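Local coordinates for protein carbon monoxide dehydrogenase (Thermococcus sp. AM4, PDB 6T7J) that probably catalyses the reversible oxidation of carbon monoxide to carbon dioxide with ferredoxin-type electron acceptors, and is captured here without nickel in its active-site cluster, at residues 245-250 against 419-424; 413-418 against 516-521; 331-336 against 397-402; 260-265 against 391-396; 198-203 against 216-221. All blocks are in the same frame, centred on the assembly; numbering follows the deposited sequence.

Contact 1 (245-250 against 419-424); sequences PKPLKA and VEAIVE
The Lys246 side chain lies across the first turn of helix 419-425, its CD resting 3.9 Å from Ala421 CB. The contact joins the loop leading into strand 248-252 to a capped helix start: strand 248-252 pairs antiparallel with strand 411-415, and the chain leaves the latter through a short turn to enter the helix. Ser418 at the N-cap ties the two parts together, since its OG meets both Ala421 N and the carbonyl oxygen of Pro245. Ala421 is the small buried residue on which the loop sits. Its CB is 3.6 Å from Pro247 CD, an apolar touch, while the carbonyl oxygen of Pro245 also comes close to it. Lys246 CG stands anti to its own carbonyl carbon (chi1 -71°), and further bends down the chain bring CE over the backbone at Ala421 N. NZ then approaches Glu424, whose chain is extended beyond CG and crosses that of the lysine at about a right angle. The ion pair is long, with Lys246 NZ 3.7 Å from Glu424 OE1. Glu420, one turn earlier, is held instead by Lys129, and its CB merely brushes Lys246 CE. An alanine in place of Lys246 would probably leave Glu424 without this partner and uncover part of the Ala421 methyl. Pro247 also touches Phe417 in the turn before the helix. Short of the ammonium, at the middle of the lysine chain, Lys246 CD stands 4.0 Å from the second carboxylate oxygen, Glu424 OE2.

Contact 2 (413-418 against 516-521); sequences AIAGFS and CLHMGS
Phe417 runs from the turn after strand 411-415 onto the end of strand 516-518, and each part of it meets something different. Its CB lies 3.6 Å from the carbonyl oxygen of His518. CG stands anti to the carbonyl carbon of Phe417 (chi1 -70°), and the ring spreads beneath a methyl of Leu517. Leu517 CD2 sits 4.0 Å from the ring centroid, 14° off the normal, a CH-pi contact displaced toward the rim that reaches CG, CD2 and CE2. At the ring's edge is the backbone N of His518. The backbones are also joined, Phe417 N donating to His518 O at 3.1 Å. Phe417 O faces Met519, whose CG is 3.4 Å away, and the CA-H of Met519 points to the same oxygen. A water donates to Ile414 O and Cys516 O and accepts from His518 N, bridging the two strands. Ala415 CB touches His518 CD2 at 3.8 Å, obliquely to the imidazole; NE2 is hydrogen-bonded to Asn308 OD1 and ND1 accepts from Gly520 N. Strand 516-518 is an outermost strand of a six-stranded parallel sheet ordered 3-2-1-4-5-6, a Rossmann-like domain, and the side chain of His518 is about 10 Å from the broken iron-sulfur cluster.

Contact 3 (331-336 against 397-402); sequences TGAVEA and PNRPRD
The guanidinium of Arg399 carries Ala333 on one face and Glu335 at its edge. Ala333 CB stands over the centre of the group, 3.4 Å above its plane, and the carbonyl oxygen of Ala333 lies over the same face. That oxygen is near NH1 but makes a poor angle, and no hydrogen bond results; it is bound instead by Asn263 ND2. The Glu335 carboxylate is nearly coplanar with the guanidinium, the planes 15° apart, and the grip is side-on. A bend about CG-CD (chi3 -62°) places Arg399 NE beside Glu335 OE2, to which it donates at 3.0 Å, and Arg399 NH1 donates to the syn lone pair of Glu335 OE1 at 2.9 Å. A third bond, from NH1 to OE2, is weak. The aliphatic part of Arg399 passes the carbonyl of Gly332, its CG 3.4 Å from Gly332 O. Gly332, with positive phi, is where the chain leaves helix 325-330 before strand 336-339 of a parallel sheet; across from it Pro400 centres an inverse gamma turn. Outside the pair, Glu335 OE1 also accepts from Asn263 N and OE2 from His356 NE2, while Arg399 NH2 reaches Lys258 O. Both charged groups are buried, with several polar partners around each, and their mutual neutralisation would be expected to keep both ionised and fixed in orientation.

Contact 4 (260-265 against 391-396); sequences DYVNIV and IAIENY
Tyr396 CG and Val262 CG1 each stand anti to their own backbone N (chi1 179° in both), which sets the tyrosine ring beside the valine. The other methyl, Val262 CG2, makes the contact, lying 3.7 Å from Tyr396 CB and equally near CG and CD1 of the ring; the two side chains cross obliquely. Farther out, Tyr396 CE1 comes within 3.7 Å of the carbonyl oxygen of Tyr261, and the phenolic OH ends beside the backbone of Asp260. The phenol thus runs past the start of the strand. A leucine in place of Tyr396 would probably leave the backbone at Asp260 and Tyr261 without its aromatic cover and open a gap there. Strand 261-268 lies inside a six-stranded parallel sheet of order 3-2-1-4-5-6, as in Rossmann-like folds, and helix 381-395 packs on it; the axes of 261-265 and 391-395 approach to 8.1 Å, with 135° between their directions. Deeper along the strand, the helix offers the small side chain of Ala392. Ile264 CD1 meets Ala392 CB at 3.7 Å, and CG1 of the same isoleucine is as near. Ile393 flanks the valine on the helix side, its CG1 lying 4.1 Å from Val262 CG2, while Phe289 and Met286 of helix 284-292 pack against this isoleucine. Val262 CG1 sits 4.0 Å from Ile393 CA, against the helix backbone.

Contact 5 (198-203 against 216-221); sequences CECMHR and LLHGIR
His218 fills the close-packed part of this contact, its ring lying under Glu199 and Arg203, which cover the same face. Glu199 CG is 3.3 Å from His218 NE2, and the carboxylate stacks on the imidazole with the planes 14° apart. Arg203 NE lies 3.6 Å from His218 CG. Glu199 OE1 is gripped side-on by Arg203 NE (3.0 Å) and NH1 (2.9 Å). Cys200 SG approaches the ring obliquely, though so short a distance is doubtful in detail. His218 CG stands anti to the backbone N (chi1 -178°), which points CG toward helix 193-203; the ring's NE2 makes a weak hydrogen bond to Glu196. The partly exposed side is looser. There Arg221 NH2 is 3.5 Å from Glu199 OE1 and 3.9 Å from Arg203 NH1, a repulsion probably eased by the shared carboxylate. Arg191 binds Glu199 OE2 and Asp209 binds Arg203 NH2, extending the network. Helices 193-203 and 212-242 are consecutive and run antiparallel, a helical hairpin in which the axes of 198-203 and 216-221 come within 10.2 Å. Helix 81-115 packs on Cys200, helix 586-595 on Leu216, and Asp102 of the second subunit bonds His202 where the two chains meet.

From the N terminus, contact 5 closes first, a short loop between consecutive helices 193-203 and 212-242 that ends before any other contact opens. Contact 1 then opens at 245-250 and closes only at 419-424, so contacts 3 and 4 lie nested within its loop. Those two cross, their segments alternating along the chain, and they touch where strands 261-268 and 336-339 run side by side in one parallel sheet. Contact 2 crosses contact 1, starting at 413-418 just before it closes, and ties the two-stranded antiparallel sheet to the other parallel sheet at strand 516-518. Contact 5 lies across the chain's centre from the other four.

Contact 1 (245-250 against 419-424)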
# COMPACT_ATOMS: atom_id res chain seq x y z
N PRO A 245 -8.62 14.99 27.27
CA PRO A 245 -8.91 16.42 27.17
C PRO A 245 -10.16 16.81 27.94
O PRO A 245 -11.17 16.10 27.95
CB PRO A 245 -9.09 16.63 25.66
CG PRO A 245 -8.28 15.54 25.03
CD PRO A 245 -8.43 14.36 25.95
N LYS A 246 -10.08 17.96 28.60
CA LYS A 246 -11.18 18.59 29.31
C LYS A 246 -11.32 20.01 28.81
O LYS A 246 -10.35 20.59 28.29
CB LYS A 246 -10.94 18.57 30.83
CG LYS A 246 -11.06 17.19 31.46
CD LYS A 246 -12.42 16.57 31.19
CE LYS A 246 -12.31 15.06 31.00
NZ LYS A 246 -11.84 14.37 32.23
N PRO A 247 -12.51 20.61 28.92
CA PRO A 247 -12.73 21.93 28.33
C PRO A 247 -11.74 22.97 28.85
O PRO A 247 -11.45 23.04 30.05
CB PRO A 247 -14.17 22.27 28.73
CG PRO A 247 -14.81 20.94 28.90
CD PRO A 247 -13.75 20.05 29.47
N LEU A 248 -11.23 23.78 27.93
CA LEU A 248 -10.32 24.87 28.24
C LEU A 248 -10.47 25.93 27.16
O LEU A 248 -11.20 25.75 26.19
CB LEU A 248 -8.87 24.38 28.36
CG LEU A 248 -8.30 23.59 27.17
CD1 LEU A 248 -7.67 24.52 26.14
CD2 LEU A 248 -7.29 22.57 27.67
N LYS A 249 -9.76 27.04 27.33
CA LYS A 249 -9.79 28.14 26.38
C LYS A 249 -8.38 28.47 25.91
O LYS A 249 -7.41 28.32 26.65
CB LYS A 249 -10.43 29.39 27.00
CG LYS A 249 -11.83 29.16 27.53
CD LYS A 249 -12.60 30.46 27.66
CE LYS A 249 -11.89 31.44 28.58
NZ LYS A 249 -12.45 32.82 28.46
N ALA A 250 -8.28 28.91 24.66
CA ALA A 250 -6.99 29.27 24.08
C ALA A 250 -7.24 30.19 22.89
O ALA A 250 -8.38 30.60 22.62
CB ALA A 250 -6.19 28.03 23.69
N VAL A 419 -15.26 12.87 24.55
CA VAL A 419 -16.51 12.24 24.93
C VAL A 419 -16.68 12.27 26.45
O VAL A 419 -17.78 12.51 26.97
CB VAL A 419 -16.58 10.80 24.38
CG1 VAL A 419 -17.90 10.15 24.77
CG2 VAL A 419 -16.41 10.81 22.87
N GLU A 420 -15.59 12.03 27.18
CA GLU A 420 -15.64 12.11 28.63
C GLU A 420 -16.00 13.52 29.10
O GLU A 420 -16.83 13.69 30.00
CB GLU A 420 -14.30 11.68 29.23
CG GLU A 420 -14.03 10.18 29.12
CD GLU A 420 -13.40 9.80 27.79
OE1 GLU A 420 -13.30 8.59 27.50
OE2 GLU A 420 -13.00 10.72 27.03
N ALA A 421 -15.39 14.54 28.49
CA ALA A 421 -15.70 15.92 28.86
C ALA A 421 -17.15 16.26 28.55
O ALA A 421 -17.81 16.96 29.33
CB ALA A 421 -14.75 16.88 28.13
N ILE A 422 -17.66 15.78 27.41
CA ILE A 422 -19.05 16.05 27.05
C ILE A 422 -20.00 15.39 28.04
O ILE A 422 -20.97 16.01 28.49
CB ILE A 422 -19.32 15.59 25.61
CG1 ILE A 422 -18.53 16.44 24.62
CG2 ILE A 422 -20.81 15.65 25.30
CD1 ILE A 422 -18.31 15.77 23.28
N VAL A 423 -19.74 14.13 28.41
CA VAL A 423 -20.60 13.45 29.37
C VAL A 423 -20.53 14.14 30.73
O VAL A 423 -21.54 14.26 31.44
CB VAL A 423 -20.23 11.96 29.47
CG1 VAL A 423 -20.96 11.30 30.62
CG2 VAL A 423 -20.54 11.25 28.16
N GLU A 424 -19.35 14.63 31.11
CA GLU A 424 -19.22 15.40 32.34
C GLU A 424 -20.01 16.70 32.26
O GLU A 424 -20.55 17.17 33.27
CB GLU A 424 -17.75 15.70 32.64
CG GLU A 424 -17.05 14.66 33.50
CD GLU A 424 -15.67 15.12 33.95
OE1 GLU A 424 -14.88 14.26 34.41
OE2 GLU A 424 -15.38 16.33 33.83

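Contact 2 (413-418 against 516-521)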
# COMPACT_ATOMS: atom_id res chain seq x y z
N ALA A 413 -11.07 30.57 21.53
CA ALA A 413 -11.71 29.30 21.23
C ALA A 413 -11.74 28.43 22.48
O ALA A 413 -10.73 28.32 23.18
CB ALA A 413 -11.00 28.57 20.09
N ILE A 414 -12.89 27.82 22.74
CA ILE A 414 -13.04 26.84 23.80
C ILE A 414 -12.89 25.46 23.16
O ILE A 414 -13.72 25.06 22.33
CB ILE A 414 -14.39 26.98 24.52
CG1 ILE A 414 -14.51 28.37 25.15
CG2 ILE A 414 -14.56 25.89 25.56
CD1 ILE A 414 -15.84 28.61 25.83
N ALA A 415 -11.85 24.74 23.55
CA ALA A 415 -11.55 23.42 23.01
C ALA A 415 -11.52 22.39 24.13
O ALA A 415 -11.79 22.70 25.30
CB ALA A 415 -10.23 23.43 22.24
N GLY A 416 -11.20 21.15 23.77
CA GLY A 416 -11.06 20.10 24.74
C GLY A 416 -12.31 19.30 25.04
O GLY A 416 -12.49 18.86 26.18
N PHE A 417 -13.17 19.09 24.04
CA PHE A 417 -14.44 18.40 24.26
C PHE A 417 -14.30 16.95 23.79
O PHE A 417 -14.77 16.56 22.72
CB PHE A 417 -15.58 19.12 23.54
CG PHE A 417 -15.94 20.44 24.16
CD1 PHE A 417 -16.60 20.49 25.38
CD2 PHE A 417 -15.61 21.63 23.53
CE1 PHE A 417 -16.93 21.70 25.95
CE2 PHE A 417 -15.93 22.84 24.10
CZ PHE A 417 -16.59 22.88 25.32
N SER A 418 -13.64 16.15 24.62
CA SER A 418 -13.67 14.71 24.43
C SER A 418 -15.03 14.16 24.84
O SER A 418 -15.87 14.86 25.41
CB SER A 418 -12.55 14.04 25.22
OG SER A 418 -12.69 14.29 26.61
N CYS A 516 -20.25 24.78 18.74
CA CYS A 516 -19.33 23.99 17.93
C CYS A 516 -18.30 23.36 18.86
O CYS A 516 -17.61 24.07 19.60
CB CYS A 516 -18.64 24.85 16.86
SG CYS A 516 -19.78 25.52 15.62
N LEU A 517 -18.19 22.03 18.81
CA LEU A 517 -17.39 21.26 19.76
C LEU A 517 -16.12 20.75 19.07
O LEU A 517 -16.19 19.90 18.17
CB LEU A 517 -18.20 20.12 20.35
CG LEU A 517 -19.47 20.53 21.11
CD1 LEU A 517 -20.08 19.35 21.85
CD2 LEU A 517 -19.18 21.67 22.08
N HIS A 518 -14.98 21.28 19.50
CA HIS A 518 -13.67 20.80 19.06
C HIS A 518 -13.38 19.48 19.75
O HIS A 518 -13.15 19.44 20.97
CB HIS A 518 -12.60 21.84 19.39
CG HIS A 518 -11.27 21.57 18.75
ND1 HIS A 518 -10.93 20.35 18.22
CD2 HIS A 518 -10.20 22.37 18.57
CE1 HIS A 518 -9.70 20.41 17.74
NE2 HIS A 518 -9.23 21.63 17.94
N MET A 519 -13.37 18.38 18.99
CA MET A 519 -13.18 17.06 19.56
C MET A 519 -11.77 16.51 19.32
O MET A 519 -11.50 15.36 19.68
CB MET A 519 -14.23 16.09 19.02
CG MET A 519 -15.64 16.49 19.40
SD MET A 519 -16.86 15.18 19.17
CE MET A 519 -16.49 14.11 20.56
N GLY A 520 -10.87 17.30 18.74
CA GLY A 520 -9.46 16.97 18.70
C GLY A 520 -8.93 16.88 17.28
O GLY A 520 -9.31 17.67 16.41
N SER A 521 -8.04 15.92 17.06
CA SER A 521 -7.26 15.79 15.83
C SER A 521 -7.90 14.77 14.89
O SER A 521 -9.01 14.27 15.14
CB SER A 521 -5.82 15.40 16.18
OG SER A 521 -5.78 14.15 16.84
O HOH W 1 -15.36 23.47 20.95

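Contact 3 (331-336 against 397-402)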
# COMPACT_ATOMS: atom_id res chain seq x y z
N THR A 331 5.27 35.09 7.64
CA THR A 331 5.21 36.16 8.63
C THR A 331 6.60 36.71 8.94
O THR A 331 6.74 37.87 9.33
CB THR A 331 4.55 35.67 9.92
OG1 THR A 331 5.39 34.69 10.55
CG2 THR A 331 3.18 35.07 9.63
N GLY A 332 7.63 35.89 8.77
CA GLY A 332 8.99 36.30 9.04
C GLY A 332 9.41 36.19 10.49
O GLY A 332 10.53 36.61 10.83
N ALA A 333 8.57 35.63 11.35
CA ALA A 333 8.83 35.59 12.79
C ALA A 333 8.97 34.17 13.33
O ALA A 333 9.01 34.00 14.55
CB ALA A 333 7.73 36.33 13.55
N VAL A 334 9.04 33.16 12.47
CA VAL A 334 9.16 31.78 12.92
C VAL A 334 10.64 31.43 13.01
O VAL A 334 11.33 31.32 11.99
CB VAL A 334 8.42 30.82 11.98
CG1 VAL A 334 8.70 29.38 12.38
CG2 VAL A 334 6.92 31.09 12.02
N GLU A 335 11.13 31.25 14.24
CA GLU A 335 12.52 30.84 14.42
C GLU A 335 12.72 29.39 14.01
O GLU A 335 13.76 29.04 13.43
CB GLU A 335 12.93 31.04 15.88
CG GLU A 335 13.45 32.43 16.17
CD GLU A 335 12.38 33.49 16.08
OE1 GLU A 335 11.41 33.43 16.87
OE2 GLU A 335 12.50 34.39 15.22
N ALA A 336 11.74 28.53 14.29
CA ALA A 336 11.86 27.12 13.95
C ALA A 336 10.47 26.51 13.84
O ALA A 336 9.57 26.85 14.62
CB ALA A 336 12.69 26.37 14.99
N PRO A 397 18.03 35.79 17.19
CA PRO A 397 18.68 37.04 16.73
C PRO A 397 18.71 37.23 15.23
O PRO A 397 18.95 38.35 14.76
CB PRO A 397 20.10 36.93 17.30
CG PRO A 397 19.96 36.05 18.48
CD PRO A 397 18.91 35.04 18.11
N ASN A 398 18.46 36.18 14.44
CA ASN A 398 18.54 36.26 12.99
C ASN A 398 17.21 36.64 12.35
O ASN A 398 17.12 36.65 11.11
CB ASN A 398 19.03 34.94 12.41
CG ASN A 398 20.44 34.60 12.84
OD1 ASN A 398 21.32 35.47 12.83
ND2 ASN A 398 20.67 33.35 13.21
N ARG A 399 16.20 36.96 13.13
CA ARG A 399 14.89 37.29 12.58
C ARG A 399 14.95 38.60 11.81
O ARG A 399 15.21 39.65 12.42
CB ARG A 399 13.84 37.37 13.68
CG ARG A 399 12.52 37.97 13.21
CD ARG A 399 11.62 38.31 14.38
NE ARG A 399 11.26 37.13 15.15
CZ ARG A 399 10.20 37.06 15.95
NH1 ARG A 399 9.94 35.94 16.61
NH2 ARG A 399 9.39 38.10 16.08
N PRO A 400 14.72 38.61 10.50
CA PRO A 400 14.69 39.88 9.76
C PRO A 400 13.49 40.71 10.16
O PRO A 400 12.42 40.60 9.54
CB PRO A 400 14.62 39.43 8.30
CG PRO A 400 13.96 38.09 8.35
CD PRO A 400 14.40 37.45 9.64
N ARG A 401 13.64 41.54 11.19
CA ARG A 401 12.53 42.33 11.69
C ARG A 401 12.00 43.31 10.65
O ARG A 401 10.84 43.74 10.75
CB ARG A 401 12.94 43.09 12.95
CG ARG A 401 13.25 42.19 14.14
CD ARG A 401 13.09 42.93 15.46
NE ARG A 401 13.14 42.02 16.60
CZ ARG A 401 12.07 41.45 17.15
NH1 ARG A 401 12.21 40.64 18.19
NH2 ARG A 401 10.86 41.70 16.67
N ASP A 402 12.81 43.66 9.65
CA ASP A 402 12.35 44.52 8.57
C ASP A 402 11.33 43.83 7.67
O ASP A 402 10.56 44.52 7.00
CB ASP A 402 13.55 44.98 7.73
CG ASP A 402 14.45 43.82 7.32
OD1 ASP A 402 14.87 43.06 8.21
OD2 ASP A 402 14.72 43.68 6.11

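Contact 4 (260-265 against 391-396)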
# COMPACT_ATOMS: atom_id res chain seq x y z
N ASP A 260 8.18 40.03 20.24
CA ASP A 260 9.30 40.07 21.17
C ASP A 260 9.56 38.72 21.83
O ASP A 260 10.34 38.65 22.79
CB ASP A 260 9.05 41.12 22.25
CG ASP A 260 8.61 42.45 21.67
OD1 ASP A 260 9.08 42.81 20.57
OD2 ASP A 260 7.81 43.14 22.33
N TYR A 261 8.95 37.65 21.33
CA TYR A 261 9.18 36.31 21.83
C TYR A 261 9.73 35.43 20.71
O TYR A 261 9.37 35.60 19.54
CB TYR A 261 7.90 35.67 22.38
CG TYR A 261 7.34 36.31 23.63
CD1 TYR A 261 6.70 37.54 23.58
CD2 TYR A 261 7.43 35.66 24.86
CE1 TYR A 261 6.17 38.12 24.72
CE2 TYR A 261 6.91 36.24 26.01
CZ TYR A 261 6.28 37.46 25.93
OH TYR A 261 5.76 38.04 27.07
N VAL A 262 10.62 34.50 21.08
CA VAL A 262 10.95 33.41 20.19
C VAL A 262 9.67 32.69 19.81
O VAL A 262 8.83 32.41 20.67
CB VAL A 262 11.95 32.45 20.86
CG1 VAL A 262 12.29 31.29 19.93
CG2 VAL A 262 13.21 33.20 21.28
N ASN A 263 9.49 32.42 18.52
CA ASN A 263 8.29 31.73 18.05
C ASN A 263 8.69 30.35 17.56
O ASN A 263 9.50 30.22 16.64
CB ASN A 263 7.60 32.52 16.93
CG ASN A 263 6.90 33.77 17.44
OD1 ASN A 263 6.17 33.72 18.43
ND2 ASN A 263 7.13 34.89 16.77
N ILE A 264 8.12 29.32 18.18
CA ILE A 264 8.39 27.93 17.80
C ILE A 264 7.07 27.29 17.37
O ILE A 264 6.12 27.23 18.16
CB ILE A 264 9.03 27.14 18.94
CG1 ILE A 264 10.33 27.81 19.40
CG2 ILE A 264 9.31 25.71 18.50
CD1 ILE A 264 10.99 27.11 20.57
N VAL A 265 7.02 26.80 16.13
CA VAL A 265 5.83 26.14 15.60
C VAL A 265 6.02 24.64 15.72
O VAL A 265 7.11 24.12 15.42
CB VAL A 265 5.56 26.56 14.15
CG1 VAL A 265 4.32 25.86 13.60
CG2 VAL A 265 5.42 28.08 14.04
N ILE A 391 18.10 25.54 19.83
CA ILE A 391 18.43 25.95 18.47
C ILE A 391 17.49 27.06 18.01
O ILE A 391 17.92 28.05 17.40
CB ILE A 391 18.39 24.74 17.52
CG1 ILE A 391 19.53 23.77 17.89
CG2 ILE A 391 18.52 25.18 16.08
CD1 ILE A 391 19.48 22.47 17.15
N ALA A 392 16.20 26.93 18.32
CA ALA A 392 15.25 27.99 17.96
C ALA A 392 15.60 29.31 18.66
O ALA A 392 15.64 30.38 18.03
CB ALA A 392 13.83 27.56 18.31
N ILE A 393 15.86 29.25 19.97
CA ILE A 393 16.17 30.45 20.73
C ILE A 393 17.44 31.11 20.22
O ILE A 393 17.55 32.34 20.18
CB ILE A 393 16.27 30.11 22.23
CG1 ILE A 393 14.88 29.80 22.80
CG2 ILE A 393 16.94 31.23 23.00
CD1 ILE A 393 14.92 29.16 24.15
N GLU A 394 18.42 30.30 19.82
CA GLU A 394 19.67 30.84 19.30
C GLU A 394 19.50 31.41 17.90
O GLU A 394 20.26 32.28 17.49
CB GLU A 394 20.75 29.77 19.32
CG GLU A 394 21.18 29.35 20.71
CD GLU A 394 21.62 27.91 20.79
OE1 GLU A 394 21.90 27.43 21.91
OE2 GLU A 394 21.69 27.25 19.73
N ASN A 395 18.51 30.92 17.15
CA ASN A 395 18.20 31.52 15.86
C ASN A 395 17.41 32.82 15.98
O ASN A 395 17.37 33.59 15.02
CB ASN A 395 17.43 30.54 14.97
CG ASN A 395 17.41 30.97 13.52
OD1 ASN A 395 18.37 31.57 13.02
ND2 ASN A 395 16.32 30.66 12.82
N TYR A 396 16.78 33.05 17.13
CA TYR A 396 16.02 34.30 17.33
C TYR A 396 16.75 35.57 16.89
O TYR A 396 16.09 36.42 16.26
CB TYR A 396 15.59 34.43 18.80
CG TYR A 396 14.82 35.70 19.10
CD1 TYR A 396 13.48 35.83 18.75
CD2 TYR A 396 15.44 36.78 19.73
CE1 TYR A 396 12.78 36.99 19.02
CE2 TYR A 396 14.74 37.94 20.00
CZ TYR A 396 13.41 38.04 19.65
OH TYR A 396 12.71 39.19 19.92

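Contact 5 (198-203 against 216-221)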
# COMPACT_ATOMS: atom_id res chain seq x y z
N CYS A 198 -2.05 -4.26 3.41
CA CYS A 198 -1.31 -5.07 2.45
C CYS A 198 -2.24 -5.79 1.49
O CYS A 198 -1.91 -5.95 0.30
CB CYS A 198 -0.41 -6.05 3.21
SG CYS A 198 0.16 -7.46 2.27
N GLU A 199 -3.42 -6.21 1.96
CA GLU A 199 -4.37 -6.86 1.07
C GLU A 199 -4.95 -5.88 0.06
O GLU A 199 -5.25 -6.28 -1.07
CB GLU A 199 -5.50 -7.52 1.86
CG GLU A 199 -6.60 -8.10 0.96
CD GLU A 199 -7.50 -9.10 1.66
OE1 GLU A 199 -8.56 -9.43 1.09
OE2 GLU A 199 -7.15 -9.55 2.77
N CYS A 200 -5.13 -4.61 0.43
CA CYS A 200 -5.52 -3.64 -0.58
C CYS A 200 -4.42 -3.50 -1.63
O CYS A 200 -4.69 -3.52 -2.84
CB CYS A 200 -5.86 -2.29 0.04
SG CYS A 200 -7.29 -2.21 1.13
N MET A 201 -3.17 -3.39 -1.18
CA MET A 201 -2.07 -3.29 -2.14
C MET A 201 -1.98 -4.52 -3.04
O MET A 201 -1.52 -4.43 -4.18
CB MET A 201 -0.74 -3.05 -1.42
CG MET A 201 -0.64 -1.68 -0.76
SD MET A 201 -1.30 -0.36 -1.80
CE MET A 201 -0.10 -0.33 -3.13
N HIS A 202 -2.41 -5.68 -2.54
CA HIS A 202 -2.42 -6.89 -3.35
C HIS A 202 -3.60 -6.92 -4.32
O HIS A 202 -3.45 -7.30 -5.48
CB HIS A 202 -2.44 -8.13 -2.45
CG HIS A 202 -2.58 -9.43 -3.20
ND1 HIS A 202 -3.24 -10.52 -2.67
CD2 HIS A 202 -2.15 -9.80 -4.42
CE1 HIS A 202 -3.21 -11.51 -3.54
NE2 HIS A 202 -2.56 -11.10 -4.62
N ARG A 203 -4.79 -6.52 -3.86
CA ARG A 203 -5.99 -6.58 -4.70
C ARG A 203 -5.87 -5.66 -5.91
O ARG A 203 -6.30 -6.02 -7.01
CB ARG A 203 -7.22 -6.21 -3.87
CG ARG A 203 -7.75 -7.32 -2.98
CD ARG A 203 -9.01 -6.88 -2.25
NE ARG A 203 -9.50 -7.90 -1.33
CZ ARG A 203 -10.51 -8.72 -1.60
NH1 ARG A 203 -10.88 -9.63 -0.70
NH2 ARG A 203 -11.15 -8.64 -2.76
N LEU A 216 -14.30 -2.37 -3.25
CA LEU A 216 -14.80 -1.34 -2.33
C LEU A 216 -15.23 -1.94 -1.00
O LEU A 216 -15.16 -1.26 0.03
CB LEU A 216 -15.93 -0.57 -2.99
CG LEU A 216 -15.49 0.23 -4.23
CD1 LEU A 216 -16.60 1.15 -4.72
CD2 LEU A 216 -14.21 1.01 -3.94
N LEU A 217 -15.66 -3.20 -0.98
CA LEU A 217 -15.99 -3.85 0.29
C LEU A 217 -14.73 -4.08 1.12
O LEU A 217 -14.74 -3.89 2.35
CB LEU A 217 -16.72 -5.16 0.04
CG LEU A 217 -18.20 -5.06 -0.36
CD1 LEU A 217 -18.75 -6.42 -0.72
CD2 LEU A 217 -19.01 -4.42 0.75
N HIS A 218 -13.63 -4.47 0.48
CA HIS A 218 -12.38 -4.56 1.23
C HIS A 218 -11.88 -3.18 1.64
O HIS A 218 -11.25 -3.05 2.69
CB HIS A 218 -11.30 -5.28 0.43
CG HIS A 218 -10.02 -5.44 1.19
ND1 HIS A 218 -8.87 -4.76 0.86
CD2 HIS A 218 -9.73 -6.17 2.29
CE1 HIS A 218 -7.91 -5.09 1.71
NE2 HIS A 218 -8.41 -5.93 2.60
N GLY A 219 -12.14 -2.16 0.83
CA GLY A 219 -11.87 -0.80 1.27
C GLY A 219 -12.64 -0.44 2.53
O GLY A 219 -12.11 0.22 3.43
N ILE A 220 -13.90 -0.87 2.60
CA ILE A 220 -14.70 -0.68 3.81
C ILE A 220 -14.05 -1.39 4.99
O ILE A 220 -13.93 -0.83 6.09
CB ILE A 220 -16.14 -1.16 3.57
CG1 ILE A 220 -16.95 -0.09 2.84
CG2 ILE A 220 -16.81 -1.53 4.89
CD1 ILE A 220 -18.16 -0.62 2.11
N ARG A 221 -13.62 -2.64 4.78
CA ARG A 221 -12.96 -3.39 5.84
C ARG A 221 -11.69 -2.69 6.33
O ARG A 221 -11.43 -2.61 7.54
CB ARG A 221 -12.63 -4.81 5.36
CG ARG A 221 -11.79 -5.62 6.33
CD ARG A 221 -11.99 -7.12 6.13
NE ARG A 221 -11.58 -7.57 4.80
CZ ARG A 221 -11.75 -8.80 4.34
NH1 ARG A 221 -12.32 -9.73 5.10
NH2 ARG A 221 -11.34 -9.11 3.11